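Local coordinates for ferritin (Ulva pertusa, PDB 3VNX), which probably oxidises iron(II) and stores the resulting iron(III) inside a hollow shell of 24 subunits, as other ferritins with ferroxidase activity do, at residues A[38-43]-A[146-151]; A[46-51]-A[92-97]; A[54-59]-A[107-112]; A[60-65]-A[74-79]; A[134-139]-A[171-176]. All coordinates share one frame; numbering follows the deposited sequence.

Contact 1: residues A[38-43]-A[146-151]; sequences IECEAA and QAIADK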
# COMPACT_ATOMS: atom_id res chain seq x y z
N ILE A 38 11.66 59.13 -18.06
CA ILE A 38 11.98 59.52 -16.69
C ILE A 38 10.73 59.78 -15.89
O ILE A 38 10.65 59.48 -14.70
CB ILE A 38 12.87 60.76 -16.64
CG1 ILE A 38 12.19 61.93 -17.37
CG2 ILE A 38 14.26 60.44 -17.22
CD1 ILE A 38 12.96 63.22 -17.29
N GLU A 39 9.72 60.34 -16.56
CA GLU A 39 8.48 60.69 -15.89
C GLU A 39 7.78 59.41 -15.42
O GLU A 39 7.27 59.33 -14.30
CB GLU A 39 7.61 61.51 -16.84
CG GLU A 39 6.54 62.32 -16.16
CD GLU A 39 5.89 63.32 -17.10
OE1 GLU A 39 6.62 63.88 -17.94
OE2 GLU A 39 4.67 63.55 -16.97
N CYS A 40 7.77 58.39 -16.28
CA CYS A 40 7.27 57.08 -15.90
C CYS A 40 8.07 56.50 -14.73
O CYS A 40 7.49 56.10 -13.72
CB CYS A 40 7.32 56.13 -17.09
SG CYS A 40 6.19 56.60 -18.42
N GLU A 41 9.40 56.47 -14.88
CA GLU A 41 10.28 56.02 -13.80
C GLU A 41 9.95 56.70 -12.49
O GLU A 41 9.88 56.05 -11.44
CB GLU A 41 11.73 56.31 -14.15
CG GLU A 41 12.73 56.05 -13.04
CD GLU A 41 14.14 56.41 -13.47
OE1 GLU A 41 14.25 57.30 -14.35
OE2 GLU A 41 15.11 55.82 -12.96
N ALA A 42 9.75 58.02 -12.55
CA ALA A 42 9.42 58.80 -11.36
C ALA A 42 8.01 58.52 -10.82
O ALA A 42 7.79 58.49 -9.61
CB ALA A 42 9.62 60.31 -11.63
N ALA A 43 7.04 58.32 -11.72
CA ALA A 43 5.68 57.99 -11.28
C ALA A 43 5.62 56.64 -10.56
O ALA A 43 4.84 56.46 -9.62
CB ALA A 43 4.73 57.99 -12.47
N GLN A 146 -1.34 54.92 -14.56
CA GLN A 146 -1.42 54.40 -15.91
C GLN A 146 -1.58 55.55 -16.93
O GLN A 146 -1.12 55.44 -18.08
CB GLN A 146 -2.52 53.33 -16.03
CG GLN A 146 -3.88 53.82 -16.47
CD GLN A 146 -3.98 54.02 -17.97
OE1 GLN A 146 -3.57 53.16 -18.77
NE2 GLN A 146 -4.54 55.16 -18.36
N ALA A 147 -2.18 56.65 -16.49
CA ALA A 147 -2.34 57.82 -17.36
C ALA A 147 -0.99 58.30 -17.83
O ALA A 147 -0.79 58.56 -19.03
CB ALA A 147 -3.07 58.94 -16.64
N ILE A 148 -0.04 58.42 -16.90
CA ILE A 148 1.31 58.82 -17.28
C ILE A 148 1.92 57.81 -18.24
O ILE A 148 2.46 58.18 -19.29
CB ILE A 148 2.21 59.00 -16.05
CG1 ILE A 148 1.69 60.13 -15.16
CG2 ILE A 148 3.64 59.32 -16.49
CD1 ILE A 148 2.54 60.39 -13.92
N ALA A 149 1.84 56.53 -17.88
CA ALA A 149 2.26 55.44 -18.77
C ALA A 149 1.66 55.59 -20.17
O ALA A 149 2.36 55.44 -21.17
CB ALA A 149 1.88 54.08 -18.17
N ASP A 150 0.36 55.86 -20.22
CA ASP A 150 -0.34 56.04 -21.49
C ASP A 150 0.17 57.28 -22.24
O ASP A 150 0.42 57.23 -23.45
CB ASP A 150 -1.86 56.16 -21.27
CG ASP A 150 -2.65 56.13 -22.59
OD1 ASP A 150 -2.13 55.60 -23.60
OD2 ASP A 150 -3.79 56.64 -22.61
N LYS A 151 0.30 58.39 -21.51
CA LYS A 151 0.82 59.63 -22.06
C LYS A 151 2.08 59.38 -22.89
O LYS A 151 2.17 59.80 -24.05
CB LYS A 151 1.10 60.62 -20.91
CG LYS A 151 1.79 61.89 -21.32
CD LYS A 151 1.51 63.01 -20.32
CE LYS A 151 2.24 62.79 -19.01
NZ LYS A 151 1.89 63.83 -17.99
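Glu39 OE2 is the best-held polar atom here, and between the two segments one bond grips it. That bond is a salt bridge from Lys151 NZ at 3.0 Å. The lysine uses the syn lone pair of OE2, on the side of the other carboxylate oxygen. Glu39 has CG anti to the backbone N (chi1 -161°) and an extended chain beyond it, so its carboxylate reaches across to the facing helix. Lys151 also starts with CG anti to its backbone N but bends at chi3, and the two chains cross at about a right angle. The pair sits at the margin of the contact, where Lys151 is exposed.

The rest of the contact is apolar. Ile148 sends its two branches to different partners. CD1 meets Ala43 CB at 3.6 Å. CG2 lies 4.2 Å from both Glu39 CG and Cys40 SG. Cys40 SG also rests beside the backbone of the facing helix, 4.1 Å from Ala149 CA. Cys40 and Ala149 are buried, and Ala149 packs onward against Leu157 and Cys158 of helix 155-201. The two segments run antiparallel at 167°, with axes 9.4 Å apart. They join the first turns of helix 38-66 to the last turns of helix 123-151, an antiparallel pairing at one end of the four-helix bundle of ferritin.

Contact 2: residues A[46-51]-A[92-97]; sequences EQINIE and MLMDYQ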
# COMPACT_ATOMS: atom_id res chain seq x y z
N GLU A 46 6.84 57.15 -7.13
CA GLU A 46 5.77 57.79 -6.40
C GLU A 46 4.78 56.72 -5.89
O GLU A 46 4.44 56.68 -4.71
CB GLU A 46 5.08 58.85 -7.28
CG GLU A 46 3.89 59.51 -6.64
OE1 GLU A 46 5.46 60.53 -5.19
OE2 GLU A 46 3.33 60.65 -4.64
N GLN A 47 4.35 55.85 -6.79
CA GLN A 47 3.36 54.83 -6.46
C GLN A 47 3.97 53.79 -5.50
O GLN A 47 3.30 53.30 -4.59
CB GLN A 47 2.81 54.20 -7.75
CG GLN A 47 1.67 53.19 -7.54
CD GLN A 47 0.49 53.77 -6.80
OE1 GLN A 47 0.13 54.94 -6.98
NE2 GLN A 47 -0.15 52.95 -5.97
N ILE A 48 5.25 53.49 -5.66
CA ILE A 48 5.92 52.70 -4.63
C ILE A 48 5.71 53.35 -3.26
O ILE A 48 5.28 52.68 -2.31
CB ILE A 48 7.42 52.53 -4.91
CG1 ILE A 48 7.63 51.51 -6.02
CG2 ILE A 48 8.15 52.08 -3.66
CD1 ILE A 48 8.91 51.68 -6.79
N ASN A 49 5.98 54.64 -3.16
CA ASN A 49 5.86 55.33 -1.88
C ASN A 49 4.44 55.31 -1.35
O ASN A 49 4.22 55.27 -0.13
CB ASN A 49 6.37 56.77 -1.97
CG ASN A 49 6.21 57.54 -0.65
OD1 ASN A 49 5.43 58.49 -0.56
ND2 ASN A 49 6.95 57.13 0.38
N ILE A 50 3.47 55.33 -2.26
CA ILE A 50 2.06 55.32 -1.87
C ILE A 50 1.65 53.97 -1.25
O ILE A 50 0.92 53.92 -0.25
CB ILE A 50 1.17 55.69 -3.06
CG1 ILE A 50 1.51 57.10 -3.54
CG2 ILE A 50 -0.32 55.57 -2.71
CD1 ILE A 50 0.57 57.66 -4.58
N GLU A 51 2.13 52.88 -1.85
CA GLU A 51 1.82 51.54 -1.36
C GLU A 51 2.55 51.36 -0.05
O GLU A 51 1.98 50.89 0.96
CB GLU A 51 2.27 50.45 -2.34
CG GLU A 51 1.67 50.54 -3.75
CD GLU A 51 0.19 50.12 -3.84
OE1 GLU A 51 -0.41 50.34 -4.92
OE2 GLU A 51 -0.39 49.59 -2.87
N MET A 92 6.57 44.75 -5.83
CA MET A 92 6.32 44.40 -7.24
C MET A 92 6.63 45.61 -8.13
O MET A 92 7.14 45.48 -9.26
CB MET A 92 4.87 43.93 -7.44
CG MET A 92 4.48 42.63 -6.71
SD MET A 92 2.73 42.50 -6.20
CE MET A 92 1.89 42.19 -7.76
N LEU A 93 6.30 46.80 -7.62
CA LEU A 93 6.56 48.02 -8.38
C LEU A 93 8.06 48.22 -8.49
O LEU A 93 8.57 48.53 -9.56
CB LEU A 93 5.88 49.23 -7.75
CG LEU A 93 4.36 49.21 -7.92
CD1 LEU A 93 3.69 50.14 -6.92
CD2 LEU A 93 4.00 49.58 -9.36
N MET A 94 8.77 47.98 -7.39
CA MET A 94 10.22 48.11 -7.38
C MET A 94 10.83 47.11 -8.35
O MET A 94 11.75 47.44 -9.11
CB MET A 94 10.76 47.91 -5.96
CG MET A 94 10.15 48.90 -4.97
SD MET A 94 10.38 48.49 -3.23
CE MET A 94 12.18 48.54 -3.11
N ASP A 95 10.29 45.90 -8.33
CA ASP A 95 10.73 44.87 -9.24
C ASP A 95 10.57 45.30 -10.71
O ASP A 95 11.49 45.15 -11.52
CB ASP A 95 9.96 43.58 -8.97
CG ASP A 95 10.23 42.51 -10.01
OD1 ASP A 95 11.39 42.06 -10.12
OD2 ASP A 95 9.28 42.12 -10.71
N TYR A 96 9.42 45.86 -11.05
CA TYR A 96 9.24 46.33 -12.42
C TYR A 96 10.23 47.46 -12.73
O TYR A 96 10.78 47.51 -13.84
CB TYR A 96 7.80 46.79 -12.70
CG TYR A 96 7.51 46.88 -14.18
CD1 TYR A 96 7.29 45.73 -14.93
CD2 TYR A 96 7.50 48.13 -14.85
CE1 TYR A 96 7.05 45.78 -16.31
CE2 TYR A 96 7.26 48.20 -16.24
CZ TYR A 96 7.04 47.01 -16.95
OH TYR A 96 6.79 47.04 -18.31
N GLN A 97 10.45 48.34 -11.76
CA GLN A 97 11.34 49.48 -11.94
C GLN A 97 12.71 49.03 -12.44
O GLN A 97 13.19 49.48 -13.48
CB GLN A 97 11.48 50.29 -10.65
CG GLN A 97 12.30 51.57 -10.82
CD GLN A 97 11.50 52.70 -11.47
OE1 GLN A 97 11.25 52.70 -12.68
NE2 GLN A 97 11.09 53.69 -10.65
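This contact belongs to the ferritin four-helix bundle, in the antiparallel pair of helices 38-66 and 73-99. The segments cross at -162° with axes 9.5 Å apart. Across the interface the contacts are apolar. Ile48 and Leu93 slide past each other in opposite directions, and Ile48 CG1 packs tightly on Leu93 CB at 3.4 Å. Ile48 CD1 goes on to Met94 CG at 3.5 Å. Leu93 CD1 touches two methylenes, Gln47 CG at 3.7 Å and Glu51 CG at 3.8 Å.

The polar contacts lie along the inner side of helix 38-66. Asn138 of helix 123-151 bonds to both Gln47 and Glu51. The side chain of Glu51 lies about 3 Å from a bound calcium ion, consistent with the ferroxidase site of ferritins. Gln47 NE2 also bonds to Glu51 OE1, one turn on, at 2.8 Å. The bond is bent, with an N-H...O angle of 138°. OE1 lies in the amide plane of Gln47, but NE2 meets it from above the carboxylate plane, 43° out.

Contact 3: residues A[54-59]-A[107-112]; sequences ISYVYH and KPLAAP
The long loop between helices 73-99 and 123-151 is the crossover connection of the ferritin four-helix bundle, and here it runs along helix 38-66. Tyr56 carries most of the contact. Its CG is anti to the backbone N (chi1 -154°), which sends the ring out toward the loop. Leu109 CD1 lies over one face of the ring, offset toward the rim, 4.2 Å from Tyr56 CG. Ala110 O lies at the edge, near the ring plane, 3.8 Å from Tyr56 CD2. Pro112 comes in obliquely, with its CD 3.6 Å from Tyr56 CE2. Pro112 CB turns to the helix itself and packs 4.0 Å from Val57 CA and 4.2 Å from Val57 CG2.

The Tyr56 hydroxyl bonds to Lys107 O of a neighbouring subunit, and Lys107 O here meets Tyr56 of that subunit in return. An alanine at Tyr56 would probably loosen the loop, since Leu109 and Pro112 would lose the ring they rest on, and would take the hydroxyl from the subunit interface. Between these two segments the hold is apolar. Polar ties join the loop to earlier turns of the helix, Lys107 to Glu46 and Pro108 O to Asn49, while the Tyr56 hydroxyl serves the subunit interface.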
# COMPACT_ATOMS: atom_id res chain seq x y z
N ILE A 54 0.73 53.24 2.68
CA ILE A 54 -0.52 52.55 3.04
C ILE A 54 -0.26 51.26 3.83
O ILE A 54 -1.01 50.90 4.74
CB ILE A 54 -1.36 52.27 1.80
CG1 ILE A 54 -1.87 53.59 1.21
CG2 ILE A 54 -2.52 51.34 2.12
CD1 ILE A 54 -2.58 53.40 -0.11
N SER A 55 0.82 50.57 3.49
CA SER A 55 1.23 49.41 4.26
C SER A 55 1.48 49.81 5.71
O SER A 55 1.08 49.10 6.64
CB SER A 55 2.48 48.79 3.65
OG SER A 55 3.02 47.82 4.51
N TYR A 56 2.13 50.96 5.91
CA TYR A 56 2.53 51.41 7.24
C TYR A 56 1.28 51.81 8.04
O TYR A 56 1.13 51.49 9.22
CB TYR A 56 3.47 52.60 7.09
CG TYR A 56 4.46 52.86 8.22
CD1 TYR A 56 5.26 51.85 8.73
CD2 TYR A 56 4.64 54.15 8.73
CE1 TYR A 56 6.19 52.11 9.74
CE2 TYR A 56 5.55 54.43 9.73
CZ TYR A 56 6.33 53.41 10.23
OH TYR A 56 7.24 53.69 11.23
N VAL A 57 0.37 52.50 7.37
CA VAL A 57 -0.90 52.88 7.97
C VAL A 57 -1.67 51.65 8.39
O VAL A 57 -2.21 51.59 9.50
CB VAL A 57 -1.76 53.66 6.98
CG1 VAL A 57 -3.14 53.89 7.57
CG2 VAL A 57 -1.08 54.97 6.61
N TYR A 58 -1.72 50.66 7.50
CA TYR A 58 -2.41 49.42 7.84
C TYR A 58 -1.79 48.73 9.04
O TYR A 58 -2.49 48.13 9.86
CB TYR A 58 -2.49 48.47 6.64
CG TYR A 58 -3.61 48.86 5.70
CD1 TYR A 58 -4.69 49.60 6.16
CD2 TYR A 58 -3.58 48.50 4.35
CE1 TYR A 58 -5.72 49.97 5.32
CE2 TYR A 58 -4.62 48.88 3.50
CZ TYR A 58 -5.69 49.61 3.99
OH TYR A 58 -6.74 50.01 3.17
N HIS A 59 -0.46 48.84 9.16
CA HIS A 59 0.23 48.25 10.29
C HIS A 59 -0.18 48.98 11.58
O HIS A 59 -0.32 48.35 12.64
CB HIS A 59 1.74 48.29 10.09
CG HIS A 59 2.45 47.18 10.79
ND1 HIS A 59 3.80 46.92 10.61
CD2 HIS A 59 2.01 46.24 11.66
CE1 HIS A 59 4.14 45.88 11.34
NE2 HIS A 59 3.07 45.45 12.00
N LYS A 107 11.23 56.88 -0.55
CA LYS A 107 10.97 58.19 0.02
C LYS A 107 10.63 58.09 1.50
O LYS A 107 10.50 57.00 2.05
CB LYS A 107 9.84 58.84 -0.77
CG LYS A 107 10.17 58.99 -2.25
CD LYS A 107 9.01 59.61 -3.02
CE LYS A 107 9.47 60.27 -4.31
NZ LYS A 107 8.32 60.77 -5.12
N PRO A 108 10.53 59.24 2.18
CA PRO A 108 10.20 59.19 3.61
C PRO A 108 8.79 58.66 3.86
O PRO A 108 7.89 58.83 3.04
CB PRO A 108 10.30 60.66 4.04
CG PRO A 108 11.23 61.28 3.07
CD PRO A 108 10.96 60.58 1.75
N LEU A 109 8.60 58.02 5.00
CA LEU A 109 7.28 57.62 5.42
C LEU A 109 6.89 58.45 6.63
O LEU A 109 7.60 58.45 7.65
CB LEU A 109 7.25 56.13 5.79
CG LEU A 109 7.64 55.11 4.71
CD1 LEU A 109 7.11 53.74 5.11
CD2 LEU A 109 7.10 55.51 3.35
N ALA A 110 5.78 59.17 6.51
CA ALA A 110 5.24 59.93 7.63
C ALA A 110 4.67 59.00 8.71
O ALA A 110 4.18 57.91 8.41
CB ALA A 110 4.16 60.90 7.14
N ALA A 111 4.73 59.45 9.96
CA ALA A 111 4.09 58.74 11.06
C ALA A 111 2.60 58.64 10.78
O ALA A 111 1.97 59.65 10.49
CB ALA A 111 4.31 59.48 12.34
N PRO A 112 2.04 57.42 10.87
CA PRO A 112 0.60 57.22 10.65
C PRO A 112 -0.18 57.56 11.91
O PRO A 112 0.42 57.65 12.98
CB PRO A 112 0.49 55.72 10.40
CG PRO A 112 1.63 55.13 11.20
CD PRO A 112 2.75 56.14 11.13

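Contact 4: residues A[60-65]-A[74-79]; sequences ALHSYF and GFAKFF
The two segments run antiparallel at 164° with axes only 7.7 Å apart, and His62 CA comes within 4.3 Å of Ala76 CA. The small Ala76 side chain fits this close approach. One hydrogen bond crosses, from His62 ND1 to Ala76 O at 2.6 Å. It is fairly straight at the hydrogen (162°), and the acceptor lies close to the imidazole plane. The donor stands above the carbonyl plane, 54° out of it.

On the inner side Phe65, Phe75 and Phe79 form an aromatic cluster. The Phe65 ring is nearly parallel to each of the other two but slid aside, so the overlap is slight. Phe65 CE2 meets Phe79 CE2 at 3.5 Å. Two CH-pi contacts add to this. Phe75 CB lies over one face of the Phe65 ring, 3.9 Å from its centroid. Leu61 CB sits over a face of the Phe79 ring, also 3.9 Å from the centroid. An alanine at Phe79 would probably weaken the core, since Leu61 and Phe65 would both lose their ring partner.

The hairpin of helices 38-66 and 73-99 is backed by helix 123-151, where Phe65 packs on Ala127, Phe75 on Ala124 and Phe79 on Met128. Helix 155-201 covers Phe75 and Phe78 through Leu199.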
# COMPACT_ATOMS: atom_id res chain seq x y z
N ALA A 60 -0.38 50.29 11.49
CA ALA A 60 -0.83 51.04 12.66
C ALA A 60 -2.25 50.60 13.08
O ALA A 60 -2.54 50.43 14.28
CB ALA A 60 -0.77 52.55 12.40
N LEU A 61 -3.11 50.38 12.10
CA LEU A 61 -4.47 49.93 12.37
C LEU A 61 -4.43 48.60 13.10
O LEU A 61 -5.19 48.35 14.04
CB LEU A 61 -5.25 49.79 11.07
CG LEU A 61 -5.79 51.14 10.61
CD1 LEU A 61 -6.21 51.12 9.14
CD2 LEU A 61 -6.95 51.55 11.51
N HIS A 62 -3.51 47.75 12.67
CA HIS A 62 -3.34 46.46 13.30
C HIS A 62 -3.04 46.63 14.79
O HIS A 62 -3.65 45.96 15.65
CB HIS A 62 -2.21 45.68 12.63
CG HIS A 62 -1.65 44.61 13.51
ND1 HIS A 62 -2.29 43.40 13.71
CD2 HIS A 62 -0.52 44.57 14.26
CE1 HIS A 62 -1.57 42.66 14.54
NE2 HIS A 62 -0.49 43.35 14.89
N SER A 63 -2.09 47.50 15.11
CA SER A 63 -1.71 47.68 16.51
C SER A 63 -2.86 48.23 17.32
O SER A 63 -3.00 47.93 18.51
CB SER A 63 -0.47 48.57 16.64
OG SER A 63 0.70 47.82 16.36
N TYR A 64 -3.70 49.03 16.68
CA TYR A 64 -4.85 49.56 17.39
C TYR A 64 -5.79 48.42 17.83
O TYR A 64 -6.14 48.31 19.01
CB TYR A 64 -5.58 50.65 16.59
CG TYR A 64 -6.81 51.13 17.30
CD1 TYR A 64 -6.73 52.10 18.31
CD2 TYR A 64 -8.07 50.58 17.02
CE1 TYR A 64 -7.86 52.53 18.99
CE2 TYR A 64 -9.20 51.00 17.70
CZ TYR A 64 -9.09 51.97 18.68
OH TYR A 64 -10.22 52.38 19.36
N PHE A 65 -6.15 47.54 16.90
CA PHE A 65 -7.07 46.45 17.21
C PHE A 65 -6.44 45.35 18.07
O PHE A 65 -7.15 44.58 18.73
CB PHE A 65 -7.72 45.89 15.95
CG PHE A 65 -8.63 46.87 15.28
CD1 PHE A 65 -9.92 47.06 15.76
CD2 PHE A 65 -8.18 47.64 14.22
CE1 PHE A 65 -10.78 47.99 15.16
CE2 PHE A 65 -9.02 48.57 13.62
CZ PHE A 65 -10.33 48.75 14.09
N GLY A 74 -9.33 39.61 15.24
CA GLY A 74 -9.66 39.36 13.84
C GLY A 74 -9.38 40.59 12.97
O GLY A 74 -8.76 40.48 11.91
N PHE A 75 -9.83 41.76 13.42
CA PHE A 75 -9.54 43.00 12.70
C PHE A 75 -8.02 43.19 12.69
O PHE A 75 -7.43 43.61 11.67
CB PHE A 75 -10.25 44.20 13.37
CG PHE A 75 -11.72 44.32 13.02
CD1 PHE A 75 -12.15 45.23 12.06
CD2 PHE A 75 -12.67 43.53 13.65
CE1 PHE A 75 -13.48 45.34 11.74
CE2 PHE A 75 -14.00 43.63 13.34
CZ PHE A 75 -14.41 44.53 12.38
N ALA A 76 -7.38 42.88 13.82
CA ALA A 76 -5.94 43.03 13.91
C ALA A 76 -5.23 42.15 12.87
O ALA A 76 -4.30 42.60 12.19
CB ALA A 76 -5.44 42.72 15.32
N LYS A 77 -5.68 40.91 12.73
CA LYS A 77 -5.06 39.99 11.78
C LYS A 77 -5.27 40.52 10.37
O LYS A 77 -4.32 40.59 9.55
CB LYS A 77 -5.67 38.60 11.94
CG LYS A 77 -5.25 37.56 10.92
CD LYS A 77 -5.73 36.15 11.35
CE LYS A 77 -5.49 35.10 10.26
NZ LYS A 77 -6.26 35.39 9.00
N PHE A 78 -6.51 40.90 10.10
CA PHE A 78 -6.87 41.48 8.81
C PHE A 78 -5.94 42.63 8.42
O PHE A 78 -5.48 42.71 7.28
CB PHE A 78 -8.31 42.00 8.85
CG PHE A 78 -8.74 42.64 7.58
CD1 PHE A 78 -9.27 41.88 6.54
CD2 PHE A 78 -8.61 44.02 7.40
CE1 PHE A 78 -9.66 42.47 5.35
CE2 PHE A 78 -9.00 44.62 6.22
CZ PHE A 78 -9.54 43.84 5.19
N PHE A 79 -5.64 43.52 9.37
CA PHE A 79 -4.80 44.64 9.02
C PHE A 79 -3.33 44.28 8.89
O PHE A 79 -2.62 44.87 8.07
CB PHE A 79 -5.04 45.83 9.95
CG PHE A 79 -6.33 46.52 9.68
CD1 PHE A 79 -6.58 47.07 8.43
CD2 PHE A 79 -7.30 46.60 10.66
CE1 PHE A 79 -7.78 47.70 8.15
CE2 PHE A 79 -8.51 47.23 10.40
CZ PHE A 79 -8.75 47.79 9.15

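Contact 5: residues A[134-139]-A[171-176]; sequences LEKLNF and DAVKEH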
# COMPACT_ATOMS: atom_id res chain seq x y z
N LEU A 134 -9.29 54.84 1.76
CA LEU A 134 -7.90 54.70 1.34
C LEU A 134 -7.78 53.88 0.05
O LEU A 134 -6.98 54.19 -0.83
CB LEU A 134 -7.05 54.09 2.46
CG LEU A 134 -6.69 55.04 3.60
CD1 LEU A 134 -5.87 54.34 4.69
CD2 LEU A 134 -5.92 56.24 3.07
N GLU A 135 -8.58 52.82 -0.05
CA GLU A 135 -8.53 51.96 -1.22
C GLU A 135 -9.06 52.67 -2.46
O GLU A 135 -8.46 52.58 -3.54
CB GLU A 135 -9.30 50.67 -0.95
CG GLU A 135 -8.70 49.82 0.15
CD GLU A 135 -7.31 49.34 -0.19
OE1 GLU A 135 -7.00 49.29 -1.40
OE2 GLU A 135 -6.53 49.01 0.73
N LYS A 136 -10.16 53.40 -2.31
CA LYS A 136 -10.69 54.23 -3.41
C LYS A 136 -9.64 55.26 -3.85
O LYS A 136 -9.38 55.43 -5.05
CB LYS A 136 -11.99 54.93 -3.02
CG LYS A 136 -13.14 53.94 -2.72
CD LYS A 136 -14.36 54.62 -2.09
CE LYS A 136 -15.25 55.26 -3.14
NZ LYS A 136 -16.44 55.98 -2.57
N LEU A 137 -9.04 55.93 -2.87
CA LEU A 137 -7.96 56.87 -3.15
C LEU A 137 -6.89 56.17 -3.98
O LEU A 137 -6.47 56.68 -5.03
CB LEU A 137 -7.35 57.39 -1.84
CG LEU A 137 -6.73 58.79 -1.89
CD1 LEU A 137 -5.73 58.99 -0.76
CD2 LEU A 137 -6.09 59.10 -3.23
N ASN A 138 -6.44 54.99 -3.53
CA ASN A 138 -5.37 54.32 -4.24
C ASN A 138 -5.78 53.86 -5.64
O ASN A 138 -4.95 53.77 -6.54
CB ASN A 138 -4.78 53.17 -3.46
CG ASN A 138 -3.40 52.79 -3.97
OD1 ASN A 138 -2.73 53.62 -4.57
ND2 ASN A 138 -2.98 51.55 -3.74
N PHE A 139 -7.07 53.58 -5.82
CA PHE A 139 -7.59 53.24 -7.13
C PHE A 139 -7.34 54.42 -8.08
O PHE A 139 -6.87 54.25 -9.22
CB PHE A 139 -9.08 52.93 -7.02
CG PHE A 139 -9.72 52.50 -8.31
CD1 PHE A 139 -8.96 51.98 -9.34
CD2 PHE A 139 -11.09 52.62 -8.48
CE1 PHE A 139 -9.56 51.59 -10.54
CE2 PHE A 139 -11.70 52.22 -9.64
CZ PHE A 139 -10.93 51.71 -10.69
N ASP A 171 -11.09 44.78 -7.38
CA ASP A 171 -11.57 43.77 -6.45
C ASP A 171 -11.45 44.26 -5.01
O ASP A 171 -12.38 44.14 -4.21
CB ASP A 171 -10.74 42.49 -6.60
CG ASP A 171 -10.82 41.89 -8.00
OD1 ASP A 171 -11.91 41.96 -8.60
OD2 ASP A 171 -9.79 41.36 -8.47
N ALA A 172 -10.29 44.82 -4.68
CA ALA A 172 -10.08 45.31 -3.32
C ALA A 172 -11.15 46.32 -2.89
O ALA A 172 -11.72 46.20 -1.78
CB ALA A 172 -8.67 45.89 -3.16
N VAL A 173 -11.44 47.31 -3.75
CA VAL A 173 -12.45 48.30 -3.41
C VAL A 173 -13.82 47.68 -3.13
O VAL A 173 -14.45 48.01 -2.12
CB VAL A 173 -12.62 49.38 -4.49
CG1 VAL A 173 -13.91 50.17 -4.24
CG2 VAL A 173 -11.39 50.29 -4.53
N LYS A 174 -14.29 46.82 -4.03
CA LYS A 174 -15.58 46.15 -3.83
C LYS A 174 -15.61 45.37 -2.51
O LYS A 174 -16.59 45.47 -1.74
CB LYS A 174 -15.91 45.23 -5.02
CG LYS A 174 -17.00 44.19 -4.75
CD LYS A 174 -18.40 44.76 -4.89
CE LYS A 174 -19.45 43.73 -4.48
NZ LYS A 174 -19.93 42.94 -5.62
N GLU A 175 -14.54 44.62 -2.23
CA GLU A 175 -14.43 43.86 -0.98
C GLU A 175 -14.55 44.76 0.24
O GLU A 175 -15.19 44.40 1.25
CB GLU A 175 -13.10 43.10 -0.93
CG GLU A 175 -12.74 42.51 0.43
CD GLU A 175 -11.30 42.04 0.50
OE1 GLU A 175 -10.50 42.46 -0.36
OE2 GLU A 175 -10.95 41.25 1.41
N HIS A 176 -13.92 45.93 0.19
CA HIS A 176 -14.01 46.85 1.33
C HIS A 176 -15.38 47.50 1.43
O HIS A 176 -15.88 47.75 2.52
CB HIS A 176 -12.91 47.90 1.30
CG HIS A 176 -11.57 47.38 1.71
ND1 HIS A 176 -11.04 47.59 2.96
CD2 HIS A 176 -10.66 46.65 1.03
CE1 HIS A 176 -9.85 47.01 3.03
NE2 HIS A 176 -9.59 46.44 1.87
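The ring contact is made by a methylene of Glu135. Its CG lies over the centre of the His176 ring, 3.9 Å from the centroid and 13° off the ring normal, as a CH-pi contact. Glu135 bends at chi2, and its carboxylate plane stands 23° from the imidazole plane. Glu135 OE2 and His176 NE2 are 4.2 Å apart, too far for a bond. The carboxylate would probably favour a protonated histidine.

Van der Waals contacts centre on Val173. Its CG2 branch lies against the backbone of the facing helix, 3.8 Å from Glu135 O, and 4.3 Å from Phe139 CB. CG1 meets Lys136 CG at 4.1 Å. Ala172 CB approaches Glu135 OE1 at 4.2 Å.

The polar ends look outside the two segments. Tyr58 bonds to Glu135 OE2 and Gln169 to OE1, so both oxygens of this buried carboxylate have partners. Lys136 NZ bonds to Tyr31 O of a neighbouring subunit.

The segments run antiparallel at 159° with axes 9.2 Å apart, joining helices 123-151 and 155-201. This is the second antiparallel pair of the ferritin four-helix bundle. The Glu135 side chain lies about 5 Å from a bound calcium ion, near what is probably the ferroxidase site.

How the contacts relate
From the N terminus, helix 38-66 enters contacts 1, 2, 3 and 4 in turn. Contact 4 closes first, over the short turn into helix 73-99. Contact 2 joins the same two helices farther from that turn and encloses contact 4. Contact 3 also encloses contact 4, but it crosses contact 2, because the loop after helix 73-99 folds back on helix 38-66. Contact 1 closes the widest loop, at the end of helix 123-151, with contacts 2, 3 and 4 nested inside. Contact 5 crosses contact 1 and brings in helix 155-201. Contact 5 meets contact 2 through Asn138 and contact 3 through Tyr58, which ties the two helix pairs into one bundle.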